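Local coordinates for lipoate-protein ligase 1 (Plasmodium falciparum, PDB 5T8U) that belongs to the lipoate-protein ligase family, pairing a catalytic domain related to class II tRNA synthetases with a small C-terminal domain, and holds lipoic acid in this structure, at residues P276-H281 with I302-I307; N280-Q285 with L291-N296. All coordinates share one frame; numbering follows the deposited sequence.

Interaction 1 (P276-H281 with I302-I307); sequences PKFQNH and IKDGNI
Phe278 and Gly305 have the nearest CA atoms of the two segments, 7.3 Å apart; that spacing is too wide for a paired strand, and indeed the contact contains no backbone hydrogen bonding between 276-281 and 302-307. Residues 276-279 run as a loop into the strand that begins at Asn280, whereas 302-307 is strand throughout. The gap is bridged by one ring. With CG of Phe278 anti to its carbonyl carbon (chi1 -86°), the ring reaches across the chain at Asp304 and Gly305, where CE1 lies 3.3 Å from Gly305 CA. Asp304 meets the rim of the same ring: OD1 sits near the ring plane, 3.1 Å from Phe278 CZ, and the carboxylate is turned 33° from that plane. An acidic oxygen facing ring C-H groups edge-on is probably mildly favourable electrostatically. The other oxygen, OD2, has a weak hydrogen bond to Asn325 ND2, while the amide oxygen of Asn306 is bonded to Lys321 NZ. Phe278 also touches Phe294 and Asn296 on strand 289-297, so the arrangement is that of an entering loop folded over the middle strand of a three-stranded antiparallel sheet to reach the far edge strand, here within the C-terminal domain of the ligase family.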
loop_
_atom_site.group_PDB
_atom_site.type_symbol
_atom_site.label_atom_id
_atom_site.label_comp_id
_atom_site.label_asym_id
_atom_site.label_seq_id
_atom_site.Cartn_x
_atom_site.Cartn_y
_atom_site.Cartn_z
ATOM N N PRO A 276 1.844 18.649 16.448
ATOM C CA PRO A 276 2.477 18.832 17.765
ATOM C C PRO A 276 3.998 18.797 17.770
ATOM O O PRO A 276 4.616 17.869 17.237
ATOM C CB PRO A 276 1.902 17.669 18.581
ATOM C CG PRO A 276 0.541 17.513 18.040
ATOM C CD PRO A 276 0.646 17.793 16.558
ATOM N N LYS A 277 4.603 19.815 18.374
ATOM C CA LYS A 277 6.050 19.887 18.472
ATOM C C LYS A 277 6.559 18.887 19.507
ATOM O O LYS A 277 5.800 18.325 20.302
ATOM C CB LYS A 277 6.491 21.305 18.837
ATOM N N PHE A 278 7.872 18.667 19.492
ATOM C CA PHE A 278 8.495 17.719 20.402
ATOM C C PHE A 278 9.884 18.213 20.774
ATOM O O PHE A 278 10.555 18.884 19.985
ATOM C CB PHE A 278 8.567 16.320 19.784
ATOM C CG PHE A 278 7.322 15.509 19.990
ATOM C CD1 PHE A 278 7.179 14.715 21.115
ATOM C CD2 PHE A 278 6.290 15.548 19.067
ATOM C CE1 PHE A 278 6.034 13.974 21.314
ATOM C CE2 PHE A 278 5.140 14.804 19.262
ATOM C CZ PHE A 278 5.014 14.015 20.387
ATOM N N GLN A 279 10.306 17.869 21.991
ATOM C CA GLN A 279 11.577 18.358 22.511
ATOM C C GLN A 279 12.744 17.869 21.662
ATOM O O GLN A 279 13.536 18.668 21.151
ATOM C CB GLN A 279 11.747 17.921 23.968
ATOM C CG GLN A 279 10.698 18.480 24.916
ATOM C CD GLN A 279 10.890 18.000 26.341
ATOM O OE1 GLN A 279 11.990 17.611 26.733
ATOM N NE2 GLN A 279 9.817 18.020 27.124
ATOM N N ASN A 280 12.866 16.553 21.499
ATOM C CA ASN A 280 14.025 15.957 20.853
ATOM C C ASN A 280 13.612 15.202 19.597
ATOM O O ASN A 280 12.479 14.718 19.482
ATOM C CB ASN A 280 14.756 15.009 21.807
ATOM C CG ASN A 280 15.015 15.633 23.164
ATOM O OD1 ASN A 280 14.121 16.230 23.764
ATOM N ND2 ASN A 280 16.245 15.507 23.652
ATOM N N HIS A 281 14.557 15.092 18.664
ATOM C CA HIS A 281 14.301 14.487 17.361
ATOM C C HIS A 281 15.578 13.839 16.851
ATOM O O HIS A 281 16.603 14.514 16.715
ATOM C CB HIS A 281 13.795 15.540 16.370
ATOM C CG HIS A 281 14.014 15.178 14.934
ATOM N ND1 HIS A 281 13.632 13.966 14.401
ATOM C CD2 HIS A 281 14.570 15.878 13.916
ATOM C CE1 HIS A 281 13.947 13.932 13.119
ATOM N NE2 HIS A 281 14.517 15.080 12.799
ATOM N N ILE A 302 10.318 8.624 29.116
ATOM C CA ILE A 302 9.922 8.978 27.753
ATOM C C ILE A 302 8.412 9.193 27.779
ATOM O O ILE A 302 7.636 8.236 27.764
ATOM C CB ILE A 302 10.325 7.913 26.729
ATOM C CG1 ILE A 302 11.670 7.267 27.093
ATOM C CG2 ILE A 302 10.397 8.546 25.338
ATOM C CD1 ILE A 302 12.125 6.183 26.129
ATOM N N LYS A 303 7.988 10.454 27.827
ATOM C CA LYS A 303 6.572 10.776 27.951
ATOM C C LYS A 303 5.824 10.454 26.664
ATOM O O LYS A 303 5.188 9.400 26.556
ATOM C CB LYS A 303 6.394 12.251 28.315
ATOM N N ASP A 304 5.896 11.351 25.685
ATOM C CA ASP A 304 5.187 11.201 24.427
ATOM C C ASP A 304 6.176 11.244 23.269
ATOM O O ASP A 304 7.303 11.727 23.404
ATOM C CB ASP A 304 4.126 12.299 24.265
ATOM C CG ASP A 304 3.119 11.983 23.179
ATOM O OD1 ASP A 304 2.841 12.873 22.348
ATOM O OD2 ASP A 304 2.617 10.840 23.146
ATOM N N GLY A 305 5.740 10.728 22.124
ATOM C CA GLY A 305 6.594 10.699 20.951
ATOM C C GLY A 305 5.801 10.336 19.715
ATOM O O GLY A 305 4.579 10.172 19.755
ATOM N N ASN A 306 6.525 10.211 18.607
ATOM C CA ASN A 306 5.928 9.859 17.328
ATOM C C ASN A 306 7.045 9.484 16.366
ATOM O O ASN A 306 8.165 9.992 16.473
ATOM C CB ASN A 306 5.094 11.014 16.763
ATOM C CG ASN A 306 4.261 10.602 15.565
ATOM O OD1 ASN A 306 4.187 9.421 15.223
ATOM N ND2 ASN A 306 3.622 11.574 14.927
ATOM N N ILE A 307 6.731 8.591 15.430
ATOM C CA ILE A 307 7.701 8.080 14.470
ATOM C C ILE A 307 7.189 8.357 13.066
ATOM O O ILE A 307 6.058 7.988 12.728
ATOM C CB ILE A 307 7.962 6.573 14.662
ATOM C CG1 ILE A 307 8.454 6.299 16.085
ATOM C CG2 ILE A 307 8.980 6.073 13.631
ATOM C CD1 ILE A 307 8.696 4.830 16.403
#

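Interaction 2 (N280-Q285 with L291-N296); sequences NHIWKQ and LELFFN
His281 has an aromatic group on each face. On one it makes an offset stack with Phe294 across the strands, with centroids 4.3 Å apart and planes within 7° of parallel; on the opposite face lies the indole of Trp283 from its own strand, tilted by about 25°, with CE3 offset toward the imidazole rim. The imidazole edge is occupied as well: Glu292 sets its CG 3.7 Å from His281 CE1, and Leu293 O approaches ND1 at 3.5 Å, a weak hydrogen bond. The same Glu292 methylene packs 3.6 Å from Trp283 CB, and the carboxylate, standing nearly perpendicular to the imidazole, also lies near it without forming a bond.

The other side of the sheet has a second aromatic contact. Phe295 CG lies between its backbone N and carbonyl carbon (chi1 62°), which brings the ring beneath Asn280, whose CB sits over one face in a CH-pi contact, 3.7 Å from the Phe295 centroid. Ile282 CG2 comes to the edge of that ring, and Ile282 CG1 packs 3.7 Å from Leu293 CB as the two side chains run side by side.

This registration is fixed by six backbone hydrogen bonds of 2.9 Å between N and O, two in each of the hydrogen-bonded pairs Asn280-Phe295, Ile282-Leu293 and Lys284-Leu291. His281-Phe294 and Trp283-Glu292 are the intervening non-hydrogen-bonded pairs, a spacing (CA to CA 4.4 Å for His281-Phe294) consistent with the close stack.

The hairpin lies against helix 347-357: Ile282 and Lys284 touch Trp356, Leu291 touches Val353 and Leu293 touches Ile357. Strand 302-309 runs along the other edge of 289-297, bringing Phe308 against Phe294 and Ile307 against Leu293.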
loop_
_atom_site.group_PDB
_atom_site.type_symbol
_atom_site.label_atom_id
_atom_site.label_comp_id
_atom_site.label_asym_id
_atom_site.label_seq_id
_atom_site.Cartn_x
_atom_site.Cartn_y
_atom_site.Cartn_z
ATOM N N ASN A 280 12.866 16.553 21.499
ATOM C CA ASN A 280 14.025 15.957 20.853
ATOM C C ASN A 280 13.612 15.202 19.597
ATOM O O ASN A 280 12.479 14.718 19.482
ATOM C CB ASN A 280 14.756 15.009 21.807
ATOM C CG ASN A 280 15.015 15.633 23.164
ATOM O OD1 ASN A 280 14.121 16.230 23.764
ATOM N ND2 ASN A 280 16.245 15.507 23.652
ATOM N N HIS A 281 14.557 15.092 18.664
ATOM C CA HIS A 281 14.301 14.487 17.361
ATOM C C HIS A 281 15.578 13.839 16.851
ATOM O O HIS A 281 16.603 14.514 16.715
ATOM C CB HIS A 281 13.795 15.540 16.370
ATOM C CG HIS A 281 14.014 15.178 14.934
ATOM N ND1 HIS A 281 13.632 13.966 14.401
ATOM C CD2 HIS A 281 14.570 15.878 13.916
ATOM C CE1 HIS A 281 13.947 13.932 13.119
ATOM N NE2 HIS A 281 14.517 15.080 12.799
ATOM N N ILE A 282 15.516 12.536 16.567
ATOM C CA ILE A 282 16.637 11.798 16.000
ATOM C C ILE A 282 16.175 11.167 14.690
ATOM O O ILE A 282 14.977 11.064 14.413
ATOM C CB ILE A 282 17.188 10.729 16.970
ATOM C CG1 ILE A 282 16.173 9.598 17.183
ATOM C CG2 ILE A 282 17.553 11.379 18.305
ATOM C CD1 ILE A 282 16.708 8.434 17.999
ATOM N N TRP A 283 17.140 10.746 13.877
ATOM C CA TRP A 283 16.807 10.228 12.556
ATOM C C TRP A 283 17.985 9.450 11.989
ATOM O O TRP A 283 19.138 9.659 12.378
ATOM C CB TRP A 283 16.412 11.363 11.604
ATOM C CG TRP A 283 17.559 12.252 11.223
ATOM C CD1 TRP A 283 18.198 12.293 10.019
ATOM C CD2 TRP A 283 18.207 13.224 12.055
ATOM N NE1 TRP A 283 19.201 13.233 10.048
ATOM C CE2 TRP A 283 19.227 13.817 11.287
ATOM C CE3 TRP A 283 18.022 13.651 13.373
ATOM C CZ2 TRP A 283 20.060 14.814 11.792
ATOM C CZ3 TRP A 283 18.850 14.640 13.875
ATOM C CH2 TRP A 283 19.855 15.211 13.085
ATOM N N LYS A 284 17.676 8.547 11.057
ATOM C CA LYS A 284 18.704 7.812 10.330
ATOM C C LYS A 284 18.086 7.214 9.075
ATOM O O LYS A 284 16.872 7.019 8.992
ATOM C CB LYS A 284 19.334 6.709 11.188
ATOM C CG LYS A 284 20.664 6.190 10.651
ATOM C CD LYS A 284 21.040 4.842 11.236
ATOM C CE LYS A 284 22.399 4.389 10.731
ATOM N NZ LYS A 284 22.774 3.045 11.248
ATOM N N GLN A 285 18.942 6.923 8.098
ATOM C CA GLN A 285 18.531 6.300 6.844
ATOM C C GLN A 285 18.970 4.839 6.857
ATOM O O GLN A 285 20.170 4.545 6.811
ATOM C CB GLN A 285 19.128 7.042 5.649
ATOM C CG GLN A 285 18.738 6.461 4.299
ATOM C CD GLN A 285 17.237 6.447 4.083
ATOM O OE1 GLN A 285 16.545 7.421 4.378
ATOM N NE2 GLN A 285 16.723 5.332 3.576
ATOM N N LEU A 291 14.029 6.642 9.173
ATOM C CA LEU A 291 13.363 6.608 10.467
ATOM C C LEU A 291 13.611 7.925 11.183
ATOM O O LEU A 291 14.747 8.409 11.226
ATOM C CB LEU A 291 13.863 5.435 11.320
ATOM C CG LEU A 291 13.003 4.171 11.290
ATOM C CD1 LEU A 291 13.777 2.979 11.830
ATOM C CD2 LEU A 291 11.723 4.376 12.089
ATOM N N GLU A 292 12.541 8.496 11.735
ATOM C CA GLU A 292 12.582 9.758 12.463
ATOM C C GLU A 292 11.768 9.604 13.736
ATOM O O GLU A 292 10.564 9.332 13.675
ATOM C CB GLU A 292 12.025 10.909 11.620
ATOM C CG GLU A 292 12.966 11.424 10.553
ATOM C CD GLU A 292 12.442 12.674 9.876
ATOM O OE1 GLU A 292 11.242 12.982 10.036
ATOM O OE2 GLU A 292 13.233 13.354 9.188
ATOM N N LEU A 293 12.420 9.788 14.880
ATOM C CA LEU A 293 11.776 9.704 16.183
ATOM C C LEU A 293 11.718 11.087 16.813
ATOM O O LEU A 293 12.741 11.772 16.910
ATOM C CB LEU A 293 12.526 8.747 17.111
ATOM C CG LEU A 293 11.998 7.315 17.174
ATOM C CD1 LEU A 293 12.226 6.600 15.852
ATOM C CD2 LEU A 293 12.644 6.557 18.324
ATOM N N PHE A 294 10.524 11.490 17.233
ATOM C CA PHE A 294 10.324 12.689 18.034
ATOM C C PHE A 294 9.854 12.271 19.418
ATOM O O PHE A 294 8.983 11.406 19.545
ATOM C CB PHE A 294 9.294 13.620 17.389
ATOM C CG PHE A 294 9.647 14.045 15.991
ATOM C CD1 PHE A 294 10.124 15.321 15.740
ATOM C CD2 PHE A 294 9.498 13.170 14.928
ATOM C CE1 PHE A 294 10.447 15.714 14.455
ATOM C CE2 PHE A 294 9.822 13.558 13.641
ATOM C CZ PHE A 294 10.297 14.832 13.405
ATOM N N PHE A 295 10.428 12.870 20.460
ATOM C CA PHE A 295 10.076 12.440 21.806
ATOM C C PHE A 295 10.329 13.556 22.808
ATOM O O PHE A 295 11.132 14.465 22.576
ATOM C CB PHE A 295 10.852 11.178 22.209
ATOM C CG PHE A 295 12.344 11.361 22.237
ATOM C CD1 PHE A 295 13.111 11.091 21.115
ATOM C CD2 PHE A 295 12.980 11.791 23.389
ATOM C CE1 PHE A 295 14.484 11.254 21.142
ATOM C CE2 PHE A 295 14.352 11.955 23.422
ATOM C CZ PHE A 295 15.105 11.686 22.297
ATOM N N ASN A 296 9.614 13.464 23.929
ATOM C CA ASN A 296 9.796 14.328 25.083
ATOM C C ASN A 296 10.151 13.470 26.289
ATOM O O ASN A 296 9.807 12.286 26.349
ATOM C CB ASN A 296 8.528 15.139 25.381
ATOM C CG ASN A 296 8.033 15.910 24.177
ATOM O OD1 ASN A 296 8.812 16.291 23.305
ATOM N ND2 ASN A 296 6.727 16.143 24.121
#

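In the fold
Interactions 1 and 2 share Asn280 and His281, and their centres are about 8 Å apart. Strand 289-297 lies between the two outer strands and supplies the joining atoms: Asn306 N is 2.9 Å from Phe294 O, a probable hydrogen bond, and Ile307 CG2 packs 3.6 Å from Leu291 CD2. Where the entering loop turns into its strand, Asn296 OD1 probably accepts a hydrogen bond from Gln279 N. Interaction 1 is a surface contact and interaction 2 a partly buried one. None of their residues lines the lipoic acid pocket; their centres lie about 26 and 24 Å from the chain centre, in the C-terminal region.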